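Local coordinates for protein protease Do-like 2, chloroplastic (Arabidopsis thaliana, PDB 4FLN) that is a chloroplast serine protease that performs the primary cleavage of photodamaged D1 protein of photosystem II, at residues E94-V99 and A112-R117. Residues are numbered along the deposited sequence; the frame is centred on the assembly and turned at random.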
loop_
_atom_site.group_PDB
_atom_site.type_symbol
_atom_site.label_atom_id
_atom_site.label_comp_id
_atom_site.label_asym_id
_atom_site.label_seq_id
_atom_site.Cartn_x
_atom_site.Cartn_y
_atom_site.Cartn_z
ATOM N N GLU B 94 -29.973 9.516 13.576
ATOM C CA GLU B 94 -29.348 10.786 13.240
ATOM C C GLU B 94 -29.806 11.327 11.875
ATOM O O GLU B 94 -29.913 10.575 10.907
ATOM C CB GLU B 94 -27.831 10.630 13.281
ATOM C CG GLU B 94 -27.086 11.486 12.290
ATOM C CD GLU B 94 -25.582 11.404 12.480
ATOM O OE1 GLU B 94 -24.844 11.431 11.464
ATOM O OE2 GLU B 94 -25.142 11.317 13.649
ATOM N N HIS B 95 -30.079 12.633 11.821
ATOM C CA HIS B 95 -30.586 13.309 10.618
ATOM C C HIS B 95 -31.757 12.565 9.983
ATOM O O HIS B 95 -31.800 12.387 8.765
ATOM C CB HIS B 95 -29.485 13.494 9.566
ATOM C CG HIS B 95 -28.395 14.433 9.974
ATOM N ND1 HIS B 95 -27.115 14.008 10.261
ATOM C CD2 HIS B 95 -28.388 15.779 10.132
ATOM C CE1 HIS B 95 -26.367 15.049 10.580
ATOM N NE2 HIS B 95 -27.114 16.137 10.509
ATOM N N ASP B 96 -32.719 12.158 10.799
ATOM C CA ASP B 96 -33.762 11.267 10.315
ATOM C C ASP B 96 -34.706 11.940 9.322
ATOM O O ASP B 96 -35.359 12.935 9.636
ATOM C CB ASP B 96 -34.551 10.679 11.497
ATOM C CG ASP B 96 -35.366 11.722 12.246
ATOM O OD1 ASP B 96 -34.758 12.601 12.893
ATOM O OD2 ASP B 96 -36.616 11.652 12.195
ATOM N N THR B 97 -34.768 11.386 8.117
ATOM C CA THR B 97 -35.791 11.763 7.154
ATOM C C THR B 97 -37.073 11.026 7.507
ATOM O O THR B 97 -38.159 11.604 7.546
ATOM C CB THR B 97 -35.377 11.394 5.734
ATOM O OG1 THR B 97 -34.259 12.201 5.342
ATOM C CG2 THR B 97 -36.526 11.622 4.778
ATOM N N GLN B 98 -36.925 9.732 7.760
ATOM C CA GLN B 98 -38.005 8.913 8.282
ATOM C C GLN B 98 -37.413 7.746 9.076
ATOM O O GLN B 98 -36.276 7.317 8.840
ATOM C CB GLN B 98 -38.911 8.406 7.157
ATOM C CG GLN B 98 -38.213 7.502 6.163
ATOM C CD GLN B 98 -39.141 7.000 5.078
ATOM O OE1 GLN B 98 -38.926 5.927 4.517
ATOM N NE2 GLN B 98 -40.178 7.776 4.770
ATOM N N VAL B 99 -38.189 7.245 10.026
ATOM C CA VAL B 99 -37.715 6.199 10.901
ATOM C C VAL B 99 -38.791 5.135 11.047
ATOM O O VAL B 99 -39.951 5.432 11.375
ATOM C CB VAL B 99 -37.329 6.774 12.268
ATOM C CG1 VAL B 99 -36.904 5.661 13.217
ATOM C CG2 VAL B 99 -36.217 7.801 12.102
ATOM N N ALA B 112 -41.943 5.365 13.250
ATOM C CA ALA B 112 -41.592 5.873 14.571
ATOM C C ALA B 112 -41.146 7.321 14.535
ATOM O O ALA B 112 -40.578 7.788 13.544
ATOM C CB ALA B 112 -40.506 5.001 15.208
ATOM N N LYS B 113 -41.399 8.020 15.634
ATOM C CA LYS B 113 -40.997 9.413 15.769
ATOM C C LYS B 113 -39.885 9.559 16.812
ATOM O O LYS B 113 -39.883 8.862 17.828
ATOM C CB LYS B 113 -42.204 10.272 16.139
ATOM N N VAL B 114 -38.957 10.480 16.570
ATOM C CA VAL B 114 -37.865 10.702 17.507
ATOM C C VAL B 114 -38.243 11.780 18.515
ATOM O O VAL B 114 -38.229 12.977 18.200
ATOM C CB VAL B 114 -36.622 11.217 16.768
ATOM C CG1 VAL B 114 -35.407 11.208 17.684
ATOM C CG2 VAL B 114 -36.379 10.400 15.521
ATOM N N LEU B 115 -38.508 11.348 19.746
ATOM C CA LEU B 115 -38.922 12.239 20.824
ATOM C C LEU B 115 -37.804 13.183 21.248
ATOM O O LEU B 115 -37.974 14.404 21.257
ATOM C CB LEU B 115 -39.371 11.431 22.042
ATOM C CG LEU B 115 -40.636 10.578 21.920
ATOM C CD1 LEU B 115 -40.949 9.918 23.250
ATOM C CD2 LEU B 115 -41.811 11.420 21.459
ATOM N N VAL B 116 -36.667 12.611 21.628
ATOM C CA VAL B 116 -35.552 13.412 22.103
ATOM C C VAL B 116 -34.244 12.676 21.882
ATOM O O VAL B 116 -34.194 11.455 21.969
ATOM C CB VAL B 116 -35.731 13.762 23.599
ATOM C CG1 VAL B 116 -35.794 12.495 24.447
ATOM C CG2 VAL B 116 -34.632 14.696 24.074
ATOM N N ARG B 117 -33.180 13.409 21.592
ATOM C CA ARG B 117 -31.908 12.750 21.370
ATOM C C ARG B 117 -30.712 13.456 22.013
ATOM O O ARG B 117 -30.380 14.581 21.650
ATOM C CB ARG B 117 -31.693 12.579 19.869
ATOM C CG ARG B 117 -31.648 13.874 19.109
ATOM C CD ARG B 117 -31.679 13.637 17.615
ATOM N NE ARG B 117 -33.039 13.506 17.102
ATOM C CZ ARG B 117 -33.333 13.114 15.869
ATOM N NH1 ARG B 117 -32.362 12.801 15.022
ATOM N NH2 ARG B 117 -34.594 13.033 15.484
#
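Segments 94-99 and 112-117 run antiparallel but diverge: the CA atoms of V99 and A112 lie 5.3 Å apart, whereas those of E94 and R117 are separated by 8.7 Å. Where the chains are close, A112 N donates an almost straight hydrogen bond to V99 O (2.7 Å, 174°), the one backbone bond between the segments. Toward the N-terminus of 94-99 the chain turns a corner at T97, and between the two segments side chains take over from backbone pairing. The widened end is bridged by R117, whose chain bends at chi3 (86°) and carries the guanidinium across to D96. Both terminal nitrogens converge on a single carboxylate oxygen: R117 NH2 makes a salt bridge of 2.6 Å to D96 OD1, while R117 NH1 adds a weak hydrogen bond to the same atom. OD1 sits near the guanidinium plane, but NH2 meets it from above the carboxylate plane, the two planes being 36° apart. The other oxygen, D96 OD2, rests 3.6 Å from V114 CG2 in a tip-to-tip approach. That methyl also faces V99 CG2, and V99 CG1 lies 4.2 Å from A112 CB, giving a small apolar patch. R117 NH1 has a weak hydrogen bond to V93 O in helix 90-93, which carries H91, the probable charge-relay histidine. The arrangement belongs to the beta hairpin of strands 96-102 and 110-118, in the N-terminal six-stranded barrel of the trypsin-like fold.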